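PDB 4XHF: Na-translocating NADH-quinone reductase subunit C NqrC from Shewanella oneidensis, which is the flavin-carrying subunit C of a membrane-bound respiratory complex, represented by its soluble fragment with flavin mononucleotide bound. Local coordinates for residues I107-R113 / R229-W234; A117-K121 / V132-F136; R38-Q42 / V85-D89. One frame throughout, in Å; residues are numbered along the deposited sequence.

Interaction 1 of 3, residues I107-R113 / R229-W234; sequences IAKIKTR and RAMEFW
The C-terminal half of helix 221-234, part of the FMN-binding domain, is crossed on one flank by the loop 107-113, whose Ile107, Ala108 and Ile110 pack against Phe233 and its neighbours. Ala108 packs directly on the helix backbone, its CB 4.0 Å from CA of Ala230 and also against CB of Phe233. Beside it, CG2 of Ile107 rests 3.7 Å from the carbonyl O of Arg229, while CD1 of Ile107 meets the carboxylate end of Glu232, the two side chains crossing at about a right angle. With CG anti to the backbone N (chi1 174°), the Phe233 ring reaches along the loop, and CD1 of Ile110 touches its CE2 at 3.8 Å. The same methyl lies 4.1 Å from CZ2 of Trp234. Farther on, CD of Arg113 comes to the edge of the Phe233 ring and CG of Arg113 approaches CH2 of Trp234 at 3.8 Å; the guanidinium is held elsewhere, by Asp75 and the carbonyl of Glu238. Trp234 NE1 donates to the carbonyl of Tyr137. A water bound by Ile107 O bridges weakly to NH1 of Arg229. This is apolar loop-on-helix packing at the C-terminal end of a helix in an FMN-binding domain.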
ATOM      1  N   ILE A 107       9.914   2.600 -12.306  1.00 18.97           N
ATOM      2  CA  ILE A 107       8.646   2.364 -12.994  1.00 18.59           C
ATOM      3  C   ILE A 107       7.564   3.346 -12.545  1.00 16.72           C
ATOM      4  O   ILE A 107       6.748   3.795 -13.352  1.00 16.20           O
ATOM      5  CB  ILE A 107       8.150   0.913 -12.755  1.00 19.39           C
ATOM      6  CG1 ILE A 107       9.180  -0.097 -13.271  1.00 22.94           C
ATOM      7  CG2 ILE A 107       6.812   0.679 -13.442  1.00 21.07           C
ATOM      8  CD1 ILE A 107       8.910  -1.537 -12.855  1.00 23.24           C
ATOM      9  N   ALA A 108       7.563   3.672 -11.255  1.00 15.86           N
ATOM     10  CA  ALA A 108       6.536   4.533 -10.675  1.00 13.13           C
ATOM     11  C   ALA A 108       6.920   6.010 -10.727  1.00 12.97           C
ATOM     12  O   ALA A 108       6.171   6.864 -10.257  1.00 14.51           O
ATOM     13  CB  ALA A 108       6.264   4.117  -9.240  1.00 12.52           C
ATOM     14  N   LYS A 109       8.089   6.302 -11.292  1.00 13.43           N
ATOM     15  CA  LYS A 109       8.546   7.679 -11.465  1.00 14.15           C
ATOM     16  C   LYS A 109       8.591   8.428 -10.137  1.00 14.96           C
ATOM     17  O   LYS A 109       8.110   9.556 -10.036  1.00 15.19           O
ATOM     18  CB  LYS A 109       7.642   8.419 -12.455  1.00 17.40           C
ATOM     19  CG  LYS A 109       7.498   7.712 -13.793  1.00 20.56           C
ATOM     20  CD  LYS A 109       6.435   8.354 -14.667  1.00 23.12           C
ATOM     21  CE  LYS A 109       6.150   7.494 -15.891  1.00 28.40           C
ATOM     22  NZ  LYS A 109       5.046   8.035 -16.729  1.00 33.48           N
ATOM     23  N   ILE A 110       9.169   7.793  -9.121  1.00 15.48           N
ATOM     24  CA  ILE A 110       9.277   8.399  -7.797  1.00 15.20           C
ATOM     25  C   ILE A 110      10.632   9.075  -7.601  1.00 15.86           C
ATOM     26  O   ILE A 110      10.855   9.734  -6.587  1.00 18.32           O
ATOM     27  CB  ILE A 110       9.062   7.356  -6.677  1.00 14.72           C
ATOM     28  CG1 ILE A 110      10.128   6.254  -6.737  1.00 13.60           C
ATOM     29  CG2 ILE A 110       7.664   6.760  -6.786  1.00 14.19           C
ATOM     30  CD1 ILE A 110      10.068   5.277  -5.577  1.00 13.16           C
ATOM     31  N   LYS A 111      11.532   8.889  -8.566  1.00 13.97           N
ATOM     32  CA  LYS A 111      12.832   9.569  -8.599  1.00 16.98           C
ATOM     33  C   LYS A 111      13.778   9.142  -7.477  1.00 16.97           C
ATOM     34  O   LYS A 111      14.957   8.889  -7.722  1.00 20.83           O
ATOM     35  CB  LYS A 111      12.637  11.088  -8.550  1.00 19.88           C
ATOM     36  CG  LYS A 111      11.920  11.663  -9.764  1.00 24.65           C
ATOM     37  CD  LYS A 111      12.824  11.722 -10.991  1.00 33.05           C
ATOM     38  CE  LYS A 111      13.947  12.741 -10.824  1.00 37.95           C
ATOM     39  NZ  LYS A 111      14.719  12.943 -12.079  1.00 40.86           N
ATOM     40  N   THR A 112      13.271   9.067  -6.251  1.00 16.23           N
ATOM     41  CA  THR A 112      14.079   8.649  -5.116  1.00 17.82           C
ATOM     42  C   THR A 112      13.264   7.713  -4.230  1.00 15.68           C
ATOM     43  O   THR A 112      12.041   7.832  -4.154  1.00 17.18           O
ATOM     44  CB  THR A 112      14.581   9.864  -4.302  1.00 20.59           C
ATOM     45  OG1 THR A 112      15.408   9.420  -3.219  1.00 24.43           O
ATOM     46  CG2 THR A 112      13.416  10.675  -3.752  1.00 19.50           C
ATOM     47  N   ARG A 113      13.945   6.774  -3.581  1.00 14.87           N
ATOM     48  CA  ARG A 113      13.287   5.791  -2.728  1.00 13.81           C
ATOM     49  C   ARG A 113      13.952   5.717  -1.359  1.00 12.86           C
ATOM     50  O   ARG A 113      15.174   5.639  -1.260  1.00 14.54           O
ATOM     51  CB  ARG A 113      13.311   4.412  -3.390  1.00 14.24           C
ATOM     52  CG  ARG A 113      12.370   3.400  -2.756  1.00 14.49           C
ATOM     53  CD  ARG A 113      12.910   1.985  -2.876  1.00 13.79           C
ATOM     54  NE  ARG A 113      14.114   1.797  -2.071  1.00 13.91           N
ATOM     55  CZ  ARG A 113      14.850   0.690  -2.063  1.00 14.26           C
ATOM     56  NH1 ARG A 113      14.518  -0.346  -2.822  1.00 11.99           N
ATOM     57  NH2 ARG A 113      15.928   0.622  -1.294  1.00 15.32           N
ATOM     58  N   ARG A 229       1.338   0.793 -12.376  1.00 16.27           N
ATOM     59  CA  ARG A 229       2.794   0.866 -12.349  1.00 16.77           C
ATOM     60  C   ARG A 229       3.315   1.074 -10.931  1.00 17.38           C
ATOM     61  O   ARG A 229       4.414   0.634 -10.594  1.00 17.12           O
ATOM     62  CB  ARG A 229       3.281   1.989 -13.263  1.00 18.05           C
ATOM     63  CG  ARG A 229       3.194   1.646 -14.741  1.00 20.18           C
ATOM     64  CD  ARG A 229       3.647   2.799 -15.618  1.00 25.63           C
ATOM     65  NE  ARG A 229       2.711   3.039 -16.721  1.00 31.98           N
ATOM     66  CZ  ARG A 229       1.982   4.143 -16.882  1.00 34.14           C
ATOM     67  NH1 ARG A 229       2.059   5.158 -16.025  1.00 30.02           N
ATOM     68  NH2 ARG A 229       1.169   4.238 -17.925  1.00 40.09           N
ATOM     69  N   ALA A 230       2.518   1.743 -10.104  1.00 16.16           N
ATOM     70  CA  ALA A 230       2.881   1.960  -8.710  1.00 13.01           C
ATOM     71  C   ALA A 230       3.000   0.627  -7.987  1.00 12.38           C
ATOM     72  O   ALA A 230       3.972   0.382  -7.275  1.00 11.63           O
ATOM     73  CB  ALA A 230       1.857   2.847  -8.026  1.00 12.40           C
ATOM     74  N   MET A 231       2.011  -0.237  -8.180  1.00 13.31           N
ATOM     75  CA  MET A 231       2.036  -1.558  -7.570  1.00 11.23           C
ATOM     76  C   MET A 231       3.119  -2.431  -8.195  1.00 11.82           C
ATOM     77  O   MET A 231       3.750  -3.227  -7.504  1.00 12.50           O
ATOM     78  CB  MET A 231       0.672  -2.233  -7.700  1.00 13.38           C
ATOM     79  CG  MET A 231      -0.382  -1.643  -6.784  1.00 14.38           C
ATOM     80  SD  MET A 231      -1.971  -2.464  -6.963  1.00 22.89           S
ATOM     81  CE  MET A 231      -3.024  -1.379  -6.006  1.00 17.79           C
ATOM     82  N   GLU A 232       3.340  -2.271  -9.497  1.00 12.62           N
ATOM     83  CA  GLU A 232       4.357  -3.050 -10.194  1.00 13.45           C
ATOM     84  C   GLU A 232       5.741  -2.811  -9.596  1.00 15.06           C
ATOM     85  O   GLU A 232       6.547  -3.737  -9.486  1.00 15.67           O
ATOM     86  CB  GLU A 232       4.374  -2.711 -11.682  1.00 13.76           C
ATOM     87  CG  GLU A 232       5.396  -3.516 -12.464  1.00 16.30           C
ATOM     88  CD  GLU A 232       5.421  -3.156 -13.931  1.00 24.34           C
ATOM     89  OE1 GLU A 232       4.624  -2.289 -14.341  1.00 27.19           O
ATOM     90  OE2 GLU A 232       6.244  -3.733 -14.672  1.00 26.43           O
ATOM     91  N   PHE A 233       6.016  -1.565  -9.223  1.00 15.27           N
ATOM     92  CA  PHE A 233       7.300  -1.222  -8.623  1.00 14.65           C
ATOM     93  C   PHE A 233       7.407  -1.710  -7.188  1.00 12.31           C
ATOM     94  O   PHE A 233       8.400  -2.324  -6.802  1.00 13.13           O
ATOM     95  CB  PHE A 233       7.535   0.288  -8.641  1.00 13.96           C
ATOM     96  CG  PHE A 233       8.783   0.704  -7.911  1.00 13.77           C
ATOM     97  CD1 PHE A 233      10.015   0.648  -8.539  1.00 14.76           C
ATOM     98  CD2 PHE A 233       8.728   1.119  -6.589  1.00 11.85           C
ATOM     99  CE1 PHE A 233      11.167   1.014  -7.870  1.00 13.04           C
ATOM    100  CE2 PHE A 233       9.879   1.484  -5.915  1.00 12.05           C
ATOM    101  CZ  PHE A 233      11.100   1.432  -6.557  1.00 13.07           C
ATOM    102  N   TRP A 234       6.383  -1.421  -6.393  1.00 11.42           N
ATOM    103  CA  TRP A 234       6.454  -1.655  -4.958  1.00 10.01           C
ATOM    104  C   TRP A 234       6.283  -3.118  -4.585  1.00 10.24           C
ATOM    105  O   TRP A 234       6.629  -3.518  -3.476  1.00 13.20           O
ATOM    106  CB  TRP A 234       5.419  -0.792  -4.243  1.00  9.69           C
ATOM    107  CG  TRP A 234       5.914   0.604  -4.084  1.00 10.41           C
ATOM    108  CD1 TRP A 234       5.491   1.712  -4.756  1.00 11.13           C
ATOM    109  CD2 TRP A 234       6.965   1.036  -3.214  1.00 10.02           C
ATOM    110  NE1 TRP A 234       6.205   2.813  -4.348  1.00 11.50           N
ATOM    111  CE2 TRP A 234       7.117   2.423  -3.402  1.00 11.66           C
ATOM    112  CE3 TRP A 234       7.788   0.384  -2.292  1.00  9.74           C
ATOM    113  CZ2 TRP A 234       8.058   3.171  -2.699  1.00 12.10           C
ATOM    114  CZ3 TRP A 234       8.718   1.127  -1.594  1.00  9.90           C
ATOM    115  CH2 TRP A 234       8.847   2.506  -1.802  1.00 10.98           C
TER
HETATM  116  O   HOH W   1       4.385   5.520 -13.451  1.00 15.56           O

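Interaction 2 of 3, residues A117-K121 / V132-F136; sequences ARVFK and VVVPF
Val119 and Val134 lie side by side and point the same way across the antiparallel hairpin formed by strands 113-123 and 129-139, their CG1 methyls 3.7 Å apart. In both valines CG1 stands anti to the carbonyl carbon (chi1 -61° in Val119), beside the backbone N, and the two methyls meet on the face that Phe240 packs against. The other face carries Phe120 and Val133, a hydrogen-bonded pair whose CB atoms are 4.2 Å apart. Phe120 turns its ring edge to the strand partner, with the carbonyl O of Val133 near the ring plane, and Leu41 and Val45 of helix 29-48 touch the Phe120 side chain. Two bonds close this pair: Phe120 N to Val133 O at 2.9 Å, and Val133 N to Phe120 O at 2.8 Å. Phe120 O also receives a CA-H contact from Val132, whose CG1 lies against the same oxygen. Lys121 and Val132 follow as a non-hydrogen-bonded pair. Toward the other end Pro135, which has no N-H to offer, stands where a further backbone bond might have formed, and its ring carbon CD lies 3.0 Å from the carbonyl O of Arg118.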
ATOM      1  N   ALA A 117      10.931   1.120   4.806  1.00 11.92           N
ATOM      2  CA  ALA A 117       9.496   1.315   4.645  1.00 11.83           C
ATOM      3  C   ALA A 117       8.763   0.862   5.902  1.00 10.59           C
ATOM      4  O   ALA A 117       9.180  -0.088   6.565  1.00  9.89           O
ATOM      5  CB  ALA A 117       8.992   0.557   3.433  1.00 14.07           C
ATOM      6  N   ARG A 118       7.678   1.555   6.231  1.00 11.84           N
ATOM      7  CA  ARG A 118       6.832   1.160   7.348  1.00 11.29           C
ATOM      8  C   ARG A 118       5.746   0.221   6.854  1.00 10.36           C
ATOM      9  O   ARG A 118       4.995   0.566   5.947  1.00 11.02           O
ATOM     10  CB  ARG A 118       6.209   2.380   8.023  1.00 12.75           C
ATOM     11  CG  ARG A 118       5.201   2.035   9.110  1.00 13.02           C
ATOM     12  CD  ARG A 118       4.641   3.292   9.742  1.00 15.84           C
ATOM     13  NE  ARG A 118       4.049   4.178   8.745  1.00 18.69           N
ATOM     14  CZ  ARG A 118       3.757   5.457   8.955  1.00 20.27           C
ATOM     15  NH1 ARG A 118       4.005   6.015  10.132  1.00 22.46           N
ATOM     16  NH2 ARG A 118       3.221   6.182   7.983  1.00 21.15           N
ATOM     17  N   VAL A 119       5.672  -0.959   7.459  1.00 11.83           N
ATOM     18  CA  VAL A 119       4.678  -1.957   7.087  1.00 10.14           C
ATOM     19  C   VAL A 119       3.903  -2.387   8.324  1.00  8.61           C
ATOM     20  O   VAL A 119       4.315  -2.105   9.450  1.00  9.25           O
ATOM     21  CB  VAL A 119       5.327  -3.188   6.418  1.00  9.93           C
ATOM     22  CG1 VAL A 119       6.046  -2.780   5.147  1.00  8.00           C
ATOM     23  CG2 VAL A 119       6.293  -3.879   7.368  1.00 11.93           C
ATOM     24  N   PHE A 120       2.781  -3.064   8.106  1.00  9.09           N
ATOM     25  CA  PHE A 120       1.902  -3.478   9.194  1.00 10.14           C
ATOM     26  C   PHE A 120       1.472  -4.932   9.050  1.00  8.58           C
ATOM     27  O   PHE A 120       0.884  -5.311   8.042  1.00  8.36           O
ATOM     28  CB  PHE A 120       0.660  -2.588   9.241  1.00 10.46           C
ATOM     29  CG  PHE A 120       0.964  -1.123   9.306  1.00  8.49           C
ATOM     30  CD1 PHE A 120       1.145  -0.388   8.146  1.00  8.91           C
ATOM     31  CD2 PHE A 120       1.056  -0.478  10.525  1.00 11.64           C
ATOM     32  CE1 PHE A 120       1.420   0.963   8.204  1.00  9.73           C
ATOM     33  CE2 PHE A 120       1.331   0.872  10.591  1.00 11.65           C
ATOM     34  CZ  PHE A 120       1.513   1.594   9.428  1.00 11.00           C
ATOM     35  N   LYS A 121       1.771  -5.740  10.063  1.00 10.17           N
ATOM     36  CA  LYS A 121       1.243  -7.095  10.144  1.00  9.14           C
ATOM     37  C   LYS A 121      -0.099  -7.050  10.861  1.00 10.89           C
ATOM     38  O   LYS A 121      -0.206  -6.456  11.931  1.00 11.67           O
ATOM     39  CB  LYS A 121       2.209  -8.025  10.880  1.00 10.18           C
ATOM     40  CG  LYS A 121       3.473  -8.366  10.106  1.00 11.08           C
ATOM     41  CD  LYS A 121       4.368  -9.298  10.908  1.00 14.21           C
ATOM     42  CE  LYS A 121       5.647  -9.630  10.162  1.00 17.80           C
ATOM     43  NZ  LYS A 121       6.531 -10.523  10.959  1.00 20.06           N
ATOM     44  N   VAL A 132      -0.763  -8.466   5.486  1.00 10.83           N
ATOM     45  CA  VAL A 132       0.307  -7.500   5.668  1.00  8.97           C
ATOM     46  C   VAL A 132      -0.021  -6.279   4.820  1.00  8.95           C
ATOM     47  O   VAL A 132      -0.189  -6.383   3.605  1.00  9.35           O
ATOM     48  CB  VAL A 132       1.686  -8.072   5.276  1.00  9.87           C
ATOM     49  CG1 VAL A 132       2.789  -7.061   5.568  1.00  9.30           C
ATOM     50  CG2 VAL A 132       1.956  -9.373   6.021  1.00 10.14           C
ATOM     51  N   VAL A 133      -0.143  -5.130   5.474  1.00  9.79           N
ATOM     52  CA  VAL A 133      -0.458  -3.885   4.791  1.00  8.78           C
ATOM     53  C   VAL A 133       0.828  -3.113   4.527  1.00  8.58           C
ATOM     54  O   VAL A 133       1.598  -2.843   5.452  1.00  7.21           O
ATOM     55  CB  VAL A 133      -1.431  -3.018   5.611  1.00 10.49           C
ATOM     56  CG1 VAL A 133      -1.902  -1.826   4.792  1.00 12.23           C
ATOM     57  CG2 VAL A 133      -2.622  -3.850   6.079  1.00 13.02           C
ATOM     58  N   VAL A 134       1.053  -2.766   3.263  1.00  9.89           N
ATOM     59  CA  VAL A 134       2.250  -2.033   2.865  1.00  8.19           C
ATOM     60  C   VAL A 134       1.883  -0.750   2.126  1.00  7.93           C
ATOM     61  O   VAL A 134       0.881  -0.705   1.413  1.00  8.03           O
ATOM     62  CB  VAL A 134       3.169  -2.888   1.964  1.00  6.68           C
ATOM     63  CG1 VAL A 134       3.582  -4.154   2.681  1.00  8.90           C
ATOM     64  CG2 VAL A 134       2.483  -3.225   0.643  1.00  8.67           C
ATOM     65  N   PRO A 135       2.695   0.303   2.296  1.00  8.01           N
ATOM     66  CA  PRO A 135       2.476   1.548   1.560  1.00  9.81           C
ATOM     67  C   PRO A 135       2.956   1.450   0.118  1.00  8.79           C
ATOM     68  O   PRO A 135       3.976   0.817  -0.152  1.00  9.06           O
ATOM     69  CB  PRO A 135       3.311   2.563   2.341  1.00 12.22           C
ATOM     70  CG  PRO A 135       4.425   1.754   2.905  1.00 12.47           C
ATOM     71  CD  PRO A 135       3.821   0.420   3.237  1.00  9.57           C
ATOM     72  N   PHE A 136       2.220   2.069  -0.795  1.00  9.03           N
ATOM     73  CA  PHE A 136       2.659   2.172  -2.174  1.00  7.75           C
ATOM     74  C   PHE A 136       2.296   3.551  -2.686  1.00  7.23           C
ATOM     75  O   PHE A 136       1.332   4.162  -2.224  1.00  7.11           O
ATOM     76  CB  PHE A 136       2.022   1.085  -3.043  1.00  6.66           C
ATOM     77  CG  PHE A 136       0.611   1.380  -3.439  1.00  9.78           C
ATOM     78  CD1 PHE A 136      -0.402   1.357  -2.500  1.00  9.70           C
ATOM     79  CD2 PHE A 136       0.297   1.678  -4.751  1.00  9.92           C
ATOM     80  CE1 PHE A 136      -1.703   1.624  -2.859  1.00  9.16           C
ATOM     81  CE2 PHE A 136      -1.002   1.949  -5.118  1.00 11.43           C
ATOM     82  CZ  PHE A 136      -2.004   1.921  -4.170  1.00 11.22           C
TER

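Interaction 3 of 3, residues R38-Q42 / V85-D89; sequences RDELQ and VLDFD
Arg38 carries CG anti to its own backbone N and then bends at chi3 (-49°), which swings the guanidinium toward Asp87; the Asp87 carboxylate, with CG beside the backbone N, turns its OD1 to meet it. The resulting salt bridge is side-on and forked, because NE and NH2 of Arg38 both donate to the single oxygen OD1, each at 3.2 Å. Neither bond is straight, with N-H...O angles near 140°, as expected when two donors converge on one acceptor. OD1 is tilted from the guanidinium plane and is met on its syn side, NH2 using the syn lone pair while NE stands clear of the carboxylate plane. The two flat groups are steeply inclined to one another, their planes 67° apart. Two donors on one oxygen limit how the guanidinium can rotate, and the charges would be expected to favour the ionised carboxylate.

Next to the salt bridge the aliphatic part of Arg38 runs across Leu86 at about a right angle, CD approaching CD1 of Leu86 at 3.6 Å and CB of Leu86 packing against the same stem. One turn along the helix, Leu41 places its CD2 3.8 Å from CD2 of Leu86 and 3.7 Å from the Leu86 carbonyl O. The two methyls of Leu86 thus divide between Arg38 and Leu41, while Phe120 and Pro69 also touch this leucine. The end of Gln42 makes a looser approach to CD1 of Leu86. Soon after, Asp89 N-caps helix 90-95, its OD1 accepting from the backbone N of Met92. The contact is helix-to-loop packing that joins helix 29-48 to the loop before helix 90-95 over the beta sheet, with Leu41 buried and the partly exposed Arg38-Asp87 salt bridge beside Leu86.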
ATOM      1  N   ARG A  38      -1.976  10.064  12.730  1.00 19.14           N
ATOM      2  CA  ARG A  38      -1.875   8.715  13.267  1.00 17.49           C
ATOM      3  C   ARG A  38      -3.247   8.049  13.288  1.00 15.14           C
ATOM      4  O   ARG A  38      -3.363   6.849  13.056  1.00 16.03           O
ATOM      5  CB  ARG A  38      -1.273   8.733  14.673  1.00 20.88           C
ATOM      6  CG  ARG A  38      -0.633   7.413  15.070  1.00 23.80           C
ATOM      7  CD  ARG A  38      -0.096   7.439  16.493  1.00 25.27           C
ATOM      8  NE  ARG A  38       0.722   8.622  16.758  1.00 27.40           N
ATOM      9  CZ  ARG A  38       0.290   9.724  17.372  1.00 27.20           C
ATOM     10  NH1 ARG A  38      -0.965   9.817  17.803  1.00 27.71           N
ATOM     11  NH2 ARG A  38       1.122  10.738  17.560  1.00 26.15           N
ATOM     12  N   ASP A  39      -4.283   8.835  13.568  1.00 15.85           N
ATOM     13  CA  ASP A  39      -5.652   8.326  13.557  1.00 17.04           C
ATOM     14  C   ASP A  39      -6.070   7.924  12.148  1.00 14.31           C
ATOM     15  O   ASP A  39      -6.634   6.851  11.943  1.00 16.01           O
ATOM     16  CB  ASP A  39      -6.626   9.371  14.104  1.00 21.48           C
ATOM     17  CG  ASP A  39      -6.516   9.554  15.606  1.00 22.73           C
ATOM     18  OD1 ASP A  39      -5.947   8.669  16.283  1.00 23.10           O
ATOM     19  OD2 ASP A  39      -7.014  10.580  16.112  1.00 24.80           O
ATOM     20  N   GLU A  40      -5.801   8.796  11.181  1.00 14.36           N
ATOM     21  CA  GLU A  40      -6.090   8.502   9.783  1.00 15.70           C
ATOM     22  C   GLU A  40      -5.313   7.271   9.329  1.00 12.59           C
ATOM     23  O   GLU A  40      -5.854   6.400   8.650  1.00 11.73           O
ATOM     24  CB  GLU A  40      -5.751   9.704   8.898  1.00 19.46           C
ATOM     25  CG  GLU A  40      -6.619  10.931   9.164  1.00 23.81           C
ATOM     26  CD  GLU A  40      -6.123  12.182   8.462  1.00 27.25           C
ATOM     27  OE1 GLU A  40      -5.096  12.109   7.754  1.00 28.71           O
ATOM     28  OE2 GLU A  40      -6.764  13.244   8.619  1.00 27.12           O
ATOM     29  N   LEU A  41      -4.044   7.206   9.719  1.00 13.56           N
ATOM     30  CA  LEU A  41      -3.188   6.068   9.403  1.00 12.69           C
ATOM     31  C   LEU A  41      -3.785   4.759   9.911  1.00 11.68           C
ATOM     32  O   LEU A  41      -3.900   3.788   9.165  1.00 10.96           O
ATOM     33  CB  LEU A  41      -1.797   6.277  10.006  1.00 13.04           C
ATOM     34  CG  LEU A  41      -0.772   5.161   9.801  1.00 14.82           C
ATOM     35  CD1 LEU A  41      -0.496   4.941   8.327  1.00 16.49           C
ATOM     36  CD2 LEU A  41       0.514   5.488  10.537  1.00 15.34           C
ATOM     37  N   GLN A  42      -4.167   4.743  11.185  1.00 12.56           N
ATOM     38  CA  GLN A  42      -4.746   3.554  11.800  1.00 10.74           C
ATOM     39  C   GLN A  42      -6.011   3.118  11.068  1.00 11.29           C
ATOM     40  O   GLN A  42      -6.226   1.929  10.839  1.00 12.21           O
ATOM     41  CB  GLN A  42      -5.047   3.812  13.279  1.00 11.31           C
ATOM     42  CG  GLN A  42      -3.807   3.842  14.166  1.00 11.79           C
ATOM     43  CD  GLN A  42      -4.124   4.150  15.617  1.00 14.70           C
ATOM     44  OE1 GLN A  42      -4.956   5.006  15.916  1.00 20.26           O
ATOM     45  NE2 GLN A  42      -3.462   3.447  16.529  1.00 18.11           N
ATOM     46  N   VAL A  85       7.463   4.297  15.515  1.00 18.22           N
ATOM     47  CA  VAL A  85       7.217   3.808  14.163  1.00 17.75           C
ATOM     48  C   VAL A  85       5.997   4.481  13.530  1.00 16.61           C
ATOM     49  O   VAL A  85       6.003   4.781  12.338  1.00 13.98           O
ATOM     50  CB  VAL A  85       7.033   2.267  14.165  1.00 18.72           C
ATOM     51  CG1 VAL A  85       6.636   1.748  12.786  1.00 18.61           C
ATOM     52  CG2 VAL A  85       8.313   1.582  14.623  1.00 21.98           C
ATOM     53  N   LEU A  86       4.961   4.728  14.323  1.00 18.25           N
ATOM     54  CA  LEU A  86       3.725   5.298  13.792  1.00 18.07           C
ATOM     55  C   LEU A  86       3.904   6.751  13.357  1.00 19.90           C
ATOM     56  O   LEU A  86       3.167   7.242  12.501  1.00 21.05           O
ATOM     57  CB  LEU A  86       2.599   5.204  14.824  1.00 18.98           C
ATOM     58  CG  LEU A  86       1.889   3.854  14.964  1.00 18.07           C
ATOM     59  CD1 LEU A  86       0.826   3.936  16.046  1.00 19.00           C
ATOM     60  CD2 LEU A  86       1.261   3.408  13.653  1.00 19.03           C
ATOM     61  N   ASP A  87       4.881   7.436  13.948  1.00 20.89           N
ATOM     62  CA  ASP A  87       5.153   8.831  13.614  1.00 21.00           C
ATOM     63  C   ASP A  87       6.252   8.957  12.562  1.00 20.72           C
ATOM     64  O   ASP A  87       6.638  10.067  12.188  1.00 25.21           O
ATOM     65  CB  ASP A  87       5.544   9.612  14.870  1.00 22.14           C
ATOM     66  CG  ASP A  87       4.377   9.810  15.819  1.00 25.11           C
ATOM     67  OD1 ASP A  87       3.229   9.933  15.339  1.00 24.38           O
ATOM     68  OD2 ASP A  87       4.605   9.846  17.046  1.00 28.24           O
ATOM     69  N   PHE A  88       6.746   7.822  12.081  1.00 17.76           N
ATOM     70  CA  PHE A  88       7.788   7.810  11.061  1.00 19.58           C
ATOM     71  C   PHE A  88       7.328   8.549   9.804  1.00 18.44           C
ATOM     72  O   PHE A  88       6.269   8.249   9.253  1.00 18.17           O
ATOM     73  CB  PHE A  88       8.181   6.370  10.723  1.00 18.19           C
ATOM     74  CG  PHE A  88       9.327   6.261   9.758  1.00 18.02           C
ATOM     75  CD1 PHE A  88      10.630   6.462  10.179  1.00 19.75           C
ATOM     76  CD2 PHE A  88       9.101   5.948   8.429  1.00 17.81           C
ATOM     77  CE1 PHE A  88      11.684   6.359   9.291  1.00 19.64           C
ATOM     78  CE2 PHE A  88      10.151   5.842   7.539  1.00 16.96           C
ATOM     79  CZ  PHE A  88      11.442   6.047   7.970  1.00 16.23           C
ATOM     80  N   ASP A  89       8.123   9.525   9.370  1.00 19.93           N
ATOM     81  CA  ASP A  89       7.809  10.321   8.184  1.00 19.71           C
ATOM     82  C   ASP A  89       8.449   9.713   6.939  1.00 18.54           C
ATOM     83  O   ASP A  89       9.649   9.866   6.712  1.00 18.89           O
ATOM     84  CB  ASP A  89       8.285  11.765   8.368  1.00 22.98           C
ATOM     85  CG  ASP A  89       7.709  12.711   7.328  1.00 24.81           C
ATOM     86  OD1 ASP A  89       7.305  12.245   6.242  1.00 24.49           O
ATOM     87  OD2 ASP A  89       7.659  13.928   7.600  1.00 29.10           O
TER

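How the interactions relate
From the N terminus, helix 29-48 is met first by the loop leading to helix 90-95, so interaction 3 closes a loop of the chain before the other two begin. Interaction 1 then opens at 107-113 and closes only at helix 221-234; interaction 2, the short hairpin, is nested inside it. Nothing crosses. Interaction 2 lies between the others and touches both: NH1 of Arg118 probably hydrogen-bonds the carbonyl O of Val85 in interaction 3, whereas Phe136 packs on Ala230, Met231 and Trp234 of interaction 1. Interactions 1 and 3 remain about 10 Å apart at their nearest atoms, and the antiparallel sheet connects the N-terminal helix with helix 221-234.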